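Local atomic coordinates of sugar ABC transporter, sugar-binding protein (Streptococcus pneumoniae, PDB entry 2I58), a protein that probably binds raffinose-type sugars outside the cell and passes them to a membrane ABC transporter for uptake. Residues A[11-16]-A[43-48]; A[65-70]-A[345-350]; A[159-164]-A[362-367]; A[184-189]-A[351-356]. One frame throughout, in Å; residues are numbered along the deposited sequence.

Contact 1: A[11-16]-A[43-48]; sequences FNQKKE and PNAGEV. With GLC (alpha-D-glucopyranose), chain C; FRU (beta-D-fructofuranose), chain B.
Gln13 and Phe11 both close on Ala45, the first residue of helix 45-54. Gln13 CG lies 3.8 Å from Ala45 CB. Phe11 CZ comes within 4.1 Å of Ala45 CB, and the rim of its ring meets Ala45 O in the ring plane. With chi1 at -171°, the Phe11 ring swings toward the helix, where Val48 CG1 touches it obliquely. The Gln13 chain is extended past CG and carries its amide beyond Ala45 to the sugar. There Gln13 OE1 accepts from O4 of the fructose at 3.0 Å. The NE2 end is held by Asn63 O, which fixes the rotation of the amide.

Lys14 and Glu16 grip the glucose. Lys14 NZ donates to O3 of the glucose at 2.7 Å, and Glu16 OE2 accepts from O2 of the glucose at 3.0 Å. Lys14 NZ also forms a salt bridge with Glu16 OE1. Asn12 shapes the loop behind them: Asn12 OD1 takes the backbone N of Lys14 at 3.0 Å, an Asx turn, and its ND2 donates to Lys14 O. Lys15 NZ turns to Val42 O.

Segment 11-16 leaves the end of strand 6-11, an inner strand of the mixed sheet, and leads into helix 18-31. Helix 45-54 follows the neighbouring edge strand 35-40 and packs beside Phe11 and Gln13 through Leu49.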
# COMPACT_ATOMS: atom_id res chain seq x y z
N PHE A 11 5.43 0.40 17.71
CA PHE A 11 6.17 -0.38 16.70
C PHE A 11 5.80 0.02 15.27
O PHE A 11 4.85 -0.54 14.65
CB PHE A 11 5.91 -1.86 16.86
CG PHE A 11 6.80 -2.74 15.99
CD1 PHE A 11 8.10 -3.05 16.39
CD2 PHE A 11 6.29 -3.34 14.83
CE1 PHE A 11 8.87 -3.89 15.63
CE2 PHE A 11 7.07 -4.19 14.07
CZ PHE A 11 8.35 -4.46 14.46
N ASN A 12 6.57 0.98 14.77
CA ASN A 12 6.29 1.62 13.53
C ASN A 12 6.74 0.70 12.42
O ASN A 12 7.79 0.05 12.55
CB ASN A 12 7.04 2.95 13.45
CG ASN A 12 6.65 3.75 12.23
OD1 ASN A 12 5.47 3.82 11.88
ND2 ASN A 12 7.62 4.32 11.54
N GLN A 13 5.91 0.61 11.37
CA GLN A 13 6.30 0.04 10.08
C GLN A 13 6.19 1.10 8.98
O GLN A 13 6.31 0.79 7.81
CB GLN A 13 5.41 -1.13 9.67
CG GLN A 13 5.47 -2.40 10.52
CD GLN A 13 4.68 -3.55 9.88
OE1 GLN A 13 4.99 -4.01 8.76
NE2 GLN A 13 3.68 -4.04 10.58
N LYS A 14 5.95 2.36 9.31
CA LYS A 14 5.78 3.33 8.24
C LYS A 14 6.97 4.33 8.16
O LYS A 14 6.99 5.37 8.82
CB LYS A 14 4.42 3.98 8.39
CG LYS A 14 4.11 4.93 7.30
CD LYS A 14 2.66 4.85 6.85
CE LYS A 14 2.45 5.74 5.66
NZ LYS A 14 3.09 5.15 4.47
N LYS A 15 7.94 3.99 7.31
CA LYS A 15 9.30 4.56 7.30
C LYS A 15 9.46 5.92 6.63
O LYS A 15 10.22 6.77 7.07
CB LYS A 15 10.24 3.58 6.59
CG LYS A 15 10.56 2.33 7.45
CD LYS A 15 11.74 1.47 6.90
CE LYS A 15 11.85 0.11 7.64
NZ LYS A 15 11.84 0.20 9.16
N GLU A 16 8.79 6.10 5.51
CA GLU A 16 8.67 7.39 4.84
C GLU A 16 8.33 8.50 5.85
O GLU A 16 8.77 9.65 5.67
CB GLU A 16 7.56 7.34 3.77
CG GLU A 16 7.79 6.33 2.65
CD GLU A 16 7.19 4.93 2.89
OE1 GLU A 16 6.52 4.68 3.91
OE2 GLU A 16 7.39 4.07 2.01
N PRO A 43 14.55 -2.86 10.60
CA PRO A 43 14.53 -3.66 9.36
C PRO A 43 13.67 -4.94 9.47
O PRO A 43 13.55 -5.51 10.56
CB PRO A 43 16.02 -4.02 9.14
CG PRO A 43 16.81 -2.97 9.95
CD PRO A 43 15.93 -2.67 11.12
N ASN A 44 13.12 -5.36 8.33
CA ASN A 44 12.30 -6.58 8.19
C ASN A 44 11.21 -6.60 9.27
O ASN A 44 10.92 -7.62 9.89
CB ASN A 44 13.16 -7.87 8.19
CG ASN A 44 14.34 -7.79 7.19
OD1 ASN A 44 14.17 -7.66 5.98
ND2 ASN A 44 15.55 -7.86 7.72
N ALA A 45 10.61 -5.45 9.47
CA ALA A 45 9.63 -5.29 10.51
C ALA A 45 8.58 -6.39 10.48
O ALA A 45 8.20 -6.89 11.53
CB ALA A 45 8.98 -3.94 10.41
N GLY A 46 8.13 -6.77 9.28
CA GLY A 46 7.00 -7.71 9.13
C GLY A 46 7.25 -8.95 9.97
O GLY A 46 6.34 -9.46 10.62
N GLU A 47 8.53 -9.37 9.94
CA GLU A 47 9.05 -10.60 10.55
C GLU A 47 9.52 -10.42 11.96
O GLU A 47 9.31 -11.29 12.80
CB GLU A 47 10.28 -11.07 9.78
CG GLU A 47 10.01 -11.39 8.33
CD GLU A 47 9.03 -12.55 8.18
OE1 GLU A 47 9.40 -13.69 8.57
OE2 GLU A 47 7.89 -12.30 7.67
N VAL A 48 10.22 -9.32 12.22
CA VAL A 48 10.63 -9.02 13.59
C VAL A 48 9.36 -8.97 14.47
O VAL A 48 9.36 -9.46 15.57
CB VAL A 48 11.50 -7.75 13.69
CG1 VAL A 48 11.67 -7.33 15.10
CG2 VAL A 48 12.83 -8.01 13.11
C1 GLC C . 5.07 -0.27 2.56
C2 GLC C . 5.30 1.21 2.74
C3 GLC C . 4.54 1.70 3.92
C4 GLC C . 3.08 1.28 3.81
C5 GLC C . 2.94 -0.22 3.53
C6 GLC C . 1.48 -0.69 3.31
O1 GLC C . 5.79 -0.93 3.62
O2 GLC C . 6.64 1.38 3.05
O3 GLC C . 4.75 3.08 3.90
O4 GLC C . 2.48 1.53 5.07
O5 GLC C . 3.68 -0.58 2.40
O6 GLC C . 1.56 -2.03 3.06
C1 FRU B . 7.93 -1.41 3.09
C2 FRU B . 6.70 -1.93 3.79
C3 FRU B . 7.22 -2.39 5.14
C4 FRU B . 6.29 -3.53 5.50
C5 FRU B . 6.02 -4.20 4.18
C6 FRU B . 4.60 -4.73 4.21
O1 FRU B . 8.50 -2.62 2.57
O3 FRU B . 7.11 -1.34 6.10
O4 FRU B . 6.88 -4.45 6.42
O5 FRU B . 6.23 -3.20 3.18
O6 FRU B . 4.36 -5.82 3.26

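Contact 2: A[65-70]-A[345-350]; sequences YPQSIE and HLVWLQ. With GLA (alpha-D-galactopyranose), chain D; GLC (alpha-D-glucopyranose), chain C.
Gln67 runs along Val347 and Trp348 and ends on the galactose. Gln67 CB packs 3.8 Å from Val347 CG1. Gln67 CG then passes the indole, 3.9 Å from Trp348 CD1, and Gln67 CD follows at 3.6 Å from Trp348 CD1. At the tip, Gln67 NE2 comes to 3.4 Å from Trp348 CD1, and OE1 also lies by that carbon. Gln67 NE2 donates to O2 of the galactose at 3.1 Å, with a nearly straight N-H...O angle of 164°. CG sits between the backbone N and the carbonyl carbon (chi1 89°), and the chain bends at chi2. The two turns lay the amide obliquely against the indole, with the planes 39° apart.

Trp348 is the platform for this sugar. The galactose lies over one face of the indole, with its ring oxygen O5 toward the rim. Gln350, two residues on, puts its NE2 over the same indole, toward the rim. This NE2 donates to O4 of the galactose, though the modelled bond is too short to trust in detail, while its OE1 accepts from Gln169 NE2. Gln67 NE2 and Gln350 NE2 are 3.5 Å apart; both are donors and are not bonded to each other. Tyr65 extends the site toward the glucose, whose C6 lies over one face of the phenol. Ile69 CD1 touches Gln350 O at 3.6 Å.

Segment 65-70 makes a type I turn from Tyr65 to Ser68, with Ser68 as N-cap of helix 69-76. Segment 345-350 leaves strand 345-346, paired in parallel with 275-276, and Trp348 and Gln350 pack against helix 165-176.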
# COMPACT_ATOMS: atom_id res chain seq x y z
N TYR A 65 -1.08 -3.65 9.68
CA TYR A 65 -1.97 -3.35 8.60
C TYR A 65 -3.14 -4.28 8.73
O TYR A 65 -2.96 -5.50 8.70
CB TYR A 65 -1.28 -3.50 7.27
CG TYR A 65 -0.06 -2.62 7.18
CD1 TYR A 65 -0.16 -1.23 7.08
CD2 TYR A 65 1.20 -3.16 7.23
CE1 TYR A 65 1.01 -0.41 7.02
CE2 TYR A 65 2.35 -2.36 7.16
CZ TYR A 65 2.25 -0.99 7.05
OH TYR A 65 3.41 -0.28 7.00
N PRO A 66 -4.36 -3.72 8.80
CA PRO A 66 -5.55 -4.34 9.33
C PRO A 66 -6.22 -5.40 8.49
O PRO A 66 -7.21 -6.00 8.93
CB PRO A 66 -6.49 -3.16 9.46
CG PRO A 66 -6.13 -2.31 8.35
CD PRO A 66 -4.65 -2.38 8.28
N GLN A 67 -5.71 -5.60 7.28
CA GLN A 67 -6.21 -6.64 6.39
C GLN A 67 -5.34 -7.90 6.45
O GLN A 67 -5.68 -8.94 5.91
CB GLN A 67 -6.27 -6.07 4.97
CG GLN A 67 -5.00 -6.22 4.12
CD GLN A 67 -3.85 -5.34 4.53
OE1 GLN A 67 -3.99 -4.42 5.30
NE2 GLN A 67 -2.68 -5.62 3.98
N SER A 68 -4.20 -7.79 7.12
CA SER A 68 -3.24 -8.89 7.20
C SER A 68 -3.82 -10.17 7.84
O SER A 68 -4.73 -10.12 8.67
CB SER A 68 -1.98 -8.41 7.98
OG SER A 68 -2.27 -7.76 9.22
N ILE A 69 -3.29 -11.32 7.44
CA ILE A 69 -3.60 -12.55 8.17
C ILE A 69 -3.16 -12.38 9.60
O ILE A 69 -3.89 -12.76 10.51
CB ILE A 69 -2.90 -13.84 7.64
CG1 ILE A 69 -3.22 -14.05 6.17
CG2 ILE A 69 -3.35 -15.05 8.41
CD1 ILE A 69 -2.02 -13.68 5.23
N GLU A 70 -1.99 -11.79 9.80
CA GLU A 70 -1.39 -11.81 11.11
C GLU A 70 -2.35 -11.13 12.06
O GLU A 70 -2.71 -11.69 13.10
CB GLU A 70 -0.02 -11.14 11.13
CG GLU A 70 1.05 -11.88 10.28
CD GLU A 70 1.14 -11.37 8.83
OE1 GLU A 70 0.28 -10.55 8.42
OE2 GLU A 70 2.07 -11.80 8.10
N HIS A 345 -12.26 0.66 -4.58
CA HIS A 345 -10.99 0.65 -3.79
C HIS A 345 -10.79 -0.73 -3.11
O HIS A 345 -10.84 -0.86 -1.89
CB HIS A 345 -10.97 1.84 -2.78
CG HIS A 345 -9.70 1.98 -1.96
ND1 HIS A 345 -9.56 2.94 -0.98
CD2 HIS A 345 -8.55 1.28 -1.95
CE1 HIS A 345 -8.37 2.83 -0.42
NE2 HIS A 345 -7.74 1.83 -0.99
N LEU A 346 -10.53 -1.76 -3.92
CA LEU A 346 -10.44 -3.16 -3.38
C LEU A 346 -9.48 -3.26 -2.21
O LEU A 346 -8.42 -2.59 -2.20
CB LEU A 346 -9.94 -4.19 -4.39
CG LEU A 346 -10.07 -3.96 -5.88
CD1 LEU A 346 -9.32 -5.05 -6.62
CD2 LEU A 346 -11.58 -3.88 -6.27
N VAL A 347 -9.82 -4.13 -1.27
CA VAL A 347 -8.90 -4.47 -0.21
C VAL A 347 -7.90 -5.41 -0.80
O VAL A 347 -8.23 -6.16 -1.68
CB VAL A 347 -9.57 -5.10 0.97
CG1 VAL A 347 -8.56 -5.64 1.92
CG2 VAL A 347 -10.47 -4.05 1.65
N TRP A 348 -6.66 -5.31 -0.34
CA TRP A 348 -5.55 -6.13 -0.85
C TRP A 348 -5.96 -7.55 -0.98
O TRP A 348 -6.58 -8.06 -0.09
CB TRP A 348 -4.36 -6.10 0.12
CG TRP A 348 -3.66 -4.80 0.21
CD1 TRP A 348 -3.72 -3.88 1.24
CD2 TRP A 348 -2.77 -4.28 -0.74
NE1 TRP A 348 -2.88 -2.81 0.96
CE2 TRP A 348 -2.31 -3.03 -0.27
CE3 TRP A 348 -2.32 -4.73 -1.97
CZ2 TRP A 348 -1.44 -2.24 -0.99
CZ3 TRP A 348 -1.46 -3.92 -2.69
CH2 TRP A 348 -1.02 -2.71 -2.19
N LEU A 349 -5.60 -8.20 -2.06
CA LEU A 349 -6.07 -9.57 -2.25
C LEU A 349 -5.54 -10.50 -1.13
O LEU A 349 -6.20 -11.50 -0.84
CB LEU A 349 -5.70 -10.16 -3.63
CG LEU A 349 -6.08 -9.32 -4.85
CD1 LEU A 349 -5.68 -9.92 -6.16
CD2 LEU A 349 -7.55 -9.13 -4.79
N GLN A 350 -4.37 -10.17 -0.53
CA GLN A 350 -3.67 -11.12 0.39
C GLN A 350 -4.38 -11.35 1.69
O GLN A 350 -3.89 -12.09 2.57
CB GLN A 350 -2.28 -10.63 0.77
CG GLN A 350 -2.27 -9.29 1.55
CD GLN A 350 -1.69 -8.21 0.72
OE1 GLN A 350 -1.74 -8.26 -0.50
NE2 GLN A 350 -1.09 -7.24 1.38
C1 GLA D . 0.66 -2.71 2.15
C2 GLA D . 0.15 -3.98 2.85
C3 GLA D . 1.26 -5.02 2.87
C4 GLA D . 1.82 -5.21 1.49
C5 GLA D . 2.30 -3.90 0.91
C6 GLA D . 2.63 -4.14 -0.55
O2 GLA D . -0.33 -3.60 4.17
O3 GLA D . 0.70 -6.25 3.29
O4 GLA D . 0.76 -5.74 0.66
O5 GLA D . 1.27 -2.94 0.87
O6 GLA D . 2.60 -2.88 -1.23
C1 GLC C . 5.07 -0.27 2.56
C2 GLC C . 5.30 1.21 2.74
C3 GLC C . 4.54 1.70 3.92
C4 GLC C . 3.08 1.28 3.81
C5 GLC C . 2.94 -0.22 3.53
C6 GLC C . 1.48 -0.69 3.31
O1 GLC C . 5.79 -0.93 3.62
O2 GLC C . 6.64 1.38 3.05
O3 GLC C . 4.75 3.08 3.90
O4 GLC C . 2.48 1.53 5.07
O5 GLC C . 3.68 -0.58 2.40
O6 GLC C . 1.56 -2.03 3.06

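Contact 3: A[159-164]-A[362-367]; sequences ADAWTL and LTMNYV. With FRU (beta-D-fructofuranose), chain B.
A short 3-10 turn, 161-164, stands between the sugar site and helix 357-369, and its Leu164 and Ala161 meet Met364 of that helix. Met364 does most of the reaching. Its CG is anti to the backbone N (chi1 -165°), and the chain then bends at chi2 and chi3. This folds the terminal methyl back over the turn. Met364 CE meets Leu164 CD1 at 3.4 Å and Ala161 CA at 3.9 Å. The two side chains, Leu164 and Met364, cross at about a right angle. Nearer the helix, Met364 CB packs 3.9 Å from Ala161 CB. Leu164 packs beside the methionine: Leu164 CB faces Thr363 CG2 at 4.1 Å, and Leu164 CD1 faces Val367 CG2 at 4.2 Å. All of this is apolar packing.

The polar atoms shape the turn itself. Asp160 O accepts from both the backbone N and the OG1 of Thr163, the latter at 3.0 Å. On the far side Trp162 points away from the helix, and O1 of the fructose lies over the centre of one indole face, 3.5 Å from CE2 of Trp162. The turn thus carries a tryptophan whose face meets a fructose hydroxyl, and apolar side chains that pack on helix 357-369.

Helix 165-176 follows the turn directly, and Asn168 on it bonds to Thr363 OG1. Met208 of helix 199-209 covers Thr363 and Val367, while strand 240-244 touches Leu164 through Pro242.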
# COMPACT_ATOMS: atom_id res chain seq x y z
N ALA A 159 15.19 -4.49 -7.22
CA ALA A 159 15.61 -5.24 -5.97
C ALA A 159 14.46 -5.44 -4.97
O ALA A 159 14.54 -6.32 -4.08
CB ALA A 159 16.79 -4.56 -5.24
N ASP A 160 13.42 -4.60 -5.15
CA ASP A 160 12.37 -4.33 -4.15
C ASP A 160 11.04 -4.75 -4.77
O ASP A 160 10.27 -3.93 -5.28
CB ASP A 160 12.38 -2.85 -3.68
CG ASP A 160 13.55 -2.53 -2.68
OD1 ASP A 160 14.14 -3.44 -2.06
OD2 ASP A 160 13.90 -1.36 -2.50
N ALA A 161 10.82 -6.06 -4.72
CA ALA A 161 9.72 -6.69 -5.44
C ALA A 161 8.36 -6.17 -4.97
O ALA A 161 7.44 -6.02 -5.77
CB ALA A 161 9.78 -8.22 -5.32
N TRP A 162 8.21 -5.90 -3.68
CA TRP A 162 6.91 -5.43 -3.20
C TRP A 162 6.35 -4.18 -3.97
O TRP A 162 5.13 -4.04 -4.14
CB TRP A 162 6.96 -5.18 -1.71
CG TRP A 162 7.97 -4.22 -1.36
CD1 TRP A 162 9.29 -4.47 -1.17
CD2 TRP A 162 7.79 -2.82 -1.17
NE1 TRP A 162 9.95 -3.31 -0.84
CE2 TRP A 162 9.05 -2.28 -0.84
CE3 TRP A 162 6.68 -1.97 -1.24
CZ2 TRP A 162 9.24 -0.92 -0.59
CZ3 TRP A 162 6.87 -0.58 -0.98
CH2 TRP A 162 8.14 -0.09 -0.67
N THR A 163 7.20 -3.30 -4.48
CA THR A 163 6.67 -2.10 -5.09
C THR A 163 5.69 -2.45 -6.17
O THR A 163 4.91 -1.57 -6.55
CB THR A 163 7.75 -1.16 -5.69
OG1 THR A 163 8.56 -1.86 -6.61
CG2 THR A 163 8.65 -0.57 -4.61
N LEU A 164 5.69 -3.71 -6.66
CA LEU A 164 4.82 -4.10 -7.77
C LEU A 164 3.66 -5.02 -7.38
O LEU A 164 2.84 -5.47 -8.25
CB LEU A 164 5.63 -4.71 -8.89
CG LEU A 164 6.42 -3.78 -9.81
CD1 LEU A 164 6.99 -4.59 -10.91
CD2 LEU A 164 5.57 -2.63 -10.40
N LEU A 362 7.33 -13.56 -7.78
CA LEU A 362 7.00 -14.04 -9.13
C LEU A 362 6.58 -12.88 -10.04
O LEU A 362 6.79 -12.95 -11.28
CB LEU A 362 5.96 -15.17 -9.14
CG LEU A 362 4.58 -14.75 -8.66
CD1 LEU A 362 3.66 -14.20 -9.79
CD2 LEU A 362 3.93 -15.91 -7.88
N THR A 363 6.03 -11.81 -9.45
CA THR A 363 5.71 -10.64 -10.24
C THR A 363 7.00 -10.09 -10.80
O THR A 363 7.14 -10.03 -12.02
CB THR A 363 5.01 -9.55 -9.49
OG1 THR A 363 3.76 -10.05 -9.01
CG2 THR A 363 4.75 -8.38 -10.41
N MET A 364 7.95 -9.73 -9.93
CA MET A 364 9.23 -9.13 -10.36
C MET A 364 9.98 -10.10 -11.31
O MET A 364 10.35 -9.76 -12.43
CB MET A 364 10.11 -8.76 -9.14
CG MET A 364 11.28 -7.81 -9.41
SD MET A 364 10.77 -6.27 -10.27
CE MET A 364 9.72 -5.42 -9.10
N ASN A 365 10.16 -11.33 -10.90
CA ASN A 365 10.77 -12.29 -11.81
C ASN A 365 10.25 -12.21 -13.25
O ASN A 365 11.04 -12.31 -14.18
CB ASN A 365 10.64 -13.72 -11.26
CG ASN A 365 11.64 -14.00 -10.14
OD1 ASN A 365 12.52 -13.19 -9.85
ND2 ASN A 365 11.50 -15.15 -9.52
N TYR A 366 8.94 -12.02 -13.45
CA TYR A 366 8.40 -11.98 -14.81
C TYR A 366 8.93 -10.71 -15.47
O TYR A 366 9.47 -10.73 -16.58
CB TYR A 366 6.87 -12.07 -14.87
CG TYR A 366 6.40 -11.98 -16.28
CD1 TYR A 366 6.57 -13.05 -17.15
CD2 TYR A 366 5.89 -10.81 -16.79
CE1 TYR A 366 6.17 -12.96 -18.52
CE2 TYR A 366 5.49 -10.70 -18.16
CZ TYR A 366 5.63 -11.78 -19.01
OH TYR A 366 5.26 -11.66 -20.33
N VAL A 367 8.87 -9.59 -14.77
CA VAL A 367 9.34 -8.38 -15.39
C VAL A 367 10.84 -8.51 -15.67
O VAL A 367 11.29 -8.08 -16.73
CB VAL A 367 9.01 -7.11 -14.62
CG1 VAL A 367 9.44 -5.90 -15.44
CG2 VAL A 367 7.52 -7.01 -14.29
C1 FRU B . 7.93 -1.41 3.09
C2 FRU B . 6.70 -1.93 3.79
C3 FRU B . 7.22 -2.39 5.14
C4 FRU B . 6.29 -3.53 5.50
C5 FRU B . 6.02 -4.20 4.18
C6 FRU B . 4.60 -4.73 4.21
O1 FRU B . 8.50 -2.62 2.57
O3 FRU B . 7.11 -1.34 6.10
O4 FRU B . 6.88 -4.45 6.42
O5 FRU B . 6.23 -3.20 3.18
O6 FRU B . 4.36 -5.82 3.26

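Contact 4: A[184-189]-A[351-356]; sequences QYLRYS and QYWTSE. With GLA (alpha-D-galactopyranose), chain D.
Arg187 NE donates to the backbone O of Tyr352 at 3.0 Å, and the N-H points almost straight at it (174°). The oxygen lies in the guanidinium plane. The donor stands 39° out of the carbonyl plane. The arginine chain bends at chi2 (78°), which brings the NE edge round to the loop while Arg187 CG lies over the Tyr188 ring. CE1 of Tyr188 sits over the Arg187 guanidinium centre, 3.9 Å above its plane.

Tyr188 supplies the outer part of the contact. Its side chain crosses Tyr352 obliquely, and its hydroxyl end does the touching, with Tyr188 OH 3.2 Å from Tyr352 CB. On the inner side Trp353 takes over. Leu186 CD1 lies 4.2 Å from CZ2 of Trp353, and Arg187 CD lies at the same 4.2 Å from CD1 of Trp353. Trp353 NE1 is paired with Asn183 OD1 of helix 179-186, and Phe359, Phe382 and Phe383 surround the indole.

Three residues on, Glu356 leaves this packing for the sugar. It is the N-cap residue of helix 357-369. Glu356 OE1 accepts from O4 of the galactose at 2.7 Å, and Glu356 OE2 from O3 of the galactose at 2.6 Å.

One straight bond to a backbone oxygen and a buried indole thus fix the loop to the end of helix 179-186. The carboxylate beyond it holds two adjacent galactose hydroxyls, consistent with recognition of that sugar.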
# COMPACT_ATOMS: atom_id res chain seq x y z
N GLN A 184 -11.34 -15.50 -6.68
CA GLN A 184 -12.04 -16.68 -7.12
C GLN A 184 -11.27 -17.35 -8.27
O GLN A 184 -11.30 -18.57 -8.43
CB GLN A 184 -13.46 -16.34 -7.55
CG GLN A 184 -14.42 -17.53 -7.64
CD GLN A 184 -14.97 -17.98 -6.28
OE1 GLN A 184 -15.60 -17.20 -5.56
NE2 GLN A 184 -14.76 -19.26 -5.96
N TYR A 185 -10.56 -16.56 -9.07
CA TYR A 185 -9.67 -17.11 -10.10
C TYR A 185 -8.39 -17.72 -9.51
O TYR A 185 -8.07 -18.88 -9.82
CB TYR A 185 -9.30 -16.04 -11.13
CG TYR A 185 -8.41 -16.58 -12.24
CD1 TYR A 185 -8.89 -17.51 -13.15
CD2 TYR A 185 -7.08 -16.19 -12.35
CE1 TYR A 185 -8.08 -18.04 -14.14
CE2 TYR A 185 -6.26 -16.71 -13.34
CZ TYR A 185 -6.77 -17.63 -14.24
OH TYR A 185 -5.96 -18.15 -15.23
N LEU A 186 -7.67 -16.96 -8.68
CA LEU A 186 -6.40 -17.40 -8.11
C LEU A 186 -6.52 -18.42 -6.93
O LEU A 186 -5.83 -19.44 -6.88
CB LEU A 186 -5.57 -16.17 -7.67
CG LEU A 186 -5.15 -15.04 -8.63
CD1 LEU A 186 -4.36 -13.98 -7.88
CD2 LEU A 186 -4.33 -15.53 -9.79
N ARG A 187 -7.41 -18.14 -5.99
CA ARG A 187 -7.28 -18.68 -4.65
C ARG A 187 -8.35 -19.70 -4.29
O ARG A 187 -8.01 -20.72 -3.74
CB ARG A 187 -7.23 -17.53 -3.62
CG ARG A 187 -7.57 -17.90 -2.19
CD ARG A 187 -6.44 -18.59 -1.44
NE ARG A 187 -6.83 -18.90 -0.06
CZ ARG A 187 -7.30 -20.07 0.33
NH1 ARG A 187 -7.39 -21.08 -0.52
NH2 ARG A 187 -7.65 -20.27 1.59
N TYR A 188 -9.62 -19.41 -4.58
CA TYR A 188 -10.71 -20.33 -4.21
C TYR A 188 -11.12 -21.31 -5.32
O TYR A 188 -12.15 -21.99 -5.18
CB TYR A 188 -11.92 -19.56 -3.72
CG TYR A 188 -11.66 -18.82 -2.44
CD1 TYR A 188 -11.27 -19.51 -1.29
CD2 TYR A 188 -11.81 -17.42 -2.36
CE1 TYR A 188 -11.01 -18.84 -0.09
CE2 TYR A 188 -11.56 -16.72 -1.16
CZ TYR A 188 -11.16 -17.44 -0.04
OH TYR A 188 -10.91 -16.79 1.14
N SER A 189 -10.30 -21.39 -6.37
CA SER A 189 -10.43 -22.34 -7.49
C SER A 189 -9.74 -23.70 -7.19
O SER A 189 -9.13 -23.90 -6.13
CB SER A 189 -9.77 -21.74 -8.72
OG SER A 189 -8.41 -21.44 -8.43
N GLN A 351 -5.50 -10.65 1.79
CA GLN A 351 -6.44 -10.78 2.87
C GLN A 351 -6.80 -12.23 3.15
O GLN A 351 -6.94 -12.62 4.31
CB GLN A 351 -7.73 -10.00 2.54
CG GLN A 351 -8.53 -9.62 3.77
CD GLN A 351 -9.85 -8.99 3.47
OE1 GLN A 351 -10.23 -8.79 2.32
NE2 GLN A 351 -10.58 -8.67 4.53
N TYR A 352 -6.96 -13.00 2.08
CA TYR A 352 -7.39 -14.39 2.10
C TYR A 352 -6.26 -15.40 1.79
O TYR A 352 -6.48 -16.63 1.82
CB TYR A 352 -8.57 -14.55 1.13
CG TYR A 352 -9.74 -13.68 1.53
CD1 TYR A 352 -10.42 -13.90 2.72
CD2 TYR A 352 -10.13 -12.60 0.76
CE1 TYR A 352 -11.48 -13.08 3.11
CE2 TYR A 352 -11.20 -11.79 1.14
CZ TYR A 352 -11.85 -12.04 2.30
OH TYR A 352 -12.87 -11.25 2.67
N TRP A 353 -5.06 -14.87 1.52
CA TRP A 353 -3.86 -15.70 1.32
C TRP A 353 -3.17 -15.98 2.66
O TRP A 353 -3.48 -15.35 3.65
CB TRP A 353 -2.87 -15.00 0.37
CG TRP A 353 -3.46 -14.50 -0.90
CD1 TRP A 353 -4.72 -14.71 -1.36
CD2 TRP A 353 -2.80 -13.72 -1.90
NE1 TRP A 353 -4.90 -14.08 -2.54
CE2 TRP A 353 -3.74 -13.46 -2.90
CE3 TRP A 353 -1.53 -13.17 -2.01
CZ2 TRP A 353 -3.44 -12.69 -4.04
CZ3 TRP A 353 -1.22 -12.40 -3.14
CH2 TRP A 353 -2.17 -12.19 -4.15
N THR A 354 -2.22 -16.91 2.66
CA THR A 354 -1.43 -17.24 3.85
C THR A 354 -0.13 -16.40 3.99
O THR A 354 0.46 -16.26 5.06
CB THR A 354 -1.11 -18.72 3.80
OG1 THR A 354 -0.46 -18.99 2.56
CG2 THR A 354 -2.42 -19.54 3.88
N SER A 355 0.30 -15.83 2.86
CA SER A 355 1.47 -14.93 2.76
C SER A 355 1.44 -14.16 1.44
O SER A 355 0.60 -14.43 0.59
CB SER A 355 2.78 -15.73 2.79
OG SER A 355 2.66 -16.86 1.91
N GLU A 356 2.38 -13.24 1.24
CA GLU A 356 2.47 -12.52 -0.03
C GLU A 356 3.88 -12.41 -0.61
O GLU A 356 4.03 -11.87 -1.70
CB GLU A 356 1.87 -11.11 0.12
CG GLU A 356 2.44 -10.31 1.34
CD GLU A 356 1.94 -8.83 1.41
OE1 GLU A 356 1.28 -8.37 0.42
OE2 GLU A 356 2.23 -8.15 2.46
C1 GLA D . 0.66 -2.71 2.15
C2 GLA D . 0.15 -3.98 2.85
C3 GLA D . 1.26 -5.02 2.87
C4 GLA D . 1.82 -5.21 1.49
C5 GLA D . 2.30 -3.90 0.91
C6 GLA D . 2.63 -4.14 -0.55
O2 GLA D . -0.33 -3.60 4.17
O3 GLA D . 0.70 -6.25 3.29
O4 GLA D . 0.76 -5.74 0.66
O5 GLA D . 1.27 -2.94 0.87
O6 GLA D . 2.60 -2.88 -1.23

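Contact 1 closes before the others open along the chain. Contact 2 alternates with contacts 3 and 4, and contact 4 lies wholly within the span of contact 3. Contact 1 joins the mixed sheet, through strand 6-11, to helix 45-54. Segments 345-350 and 351-356 are consecutive, and 351-356 leads into helix 357-369, which carries 362-367. Contacts 2 and 4 touch, with centres about 11 Å apart; contacts 1 and 4 are the farthest pair, about 24 Å. Each contact sends at least one residue to the one trisaccharide site. This is consistent with a solute-binding protein of the PBP clan, whose members typically close two lobes round their ligand.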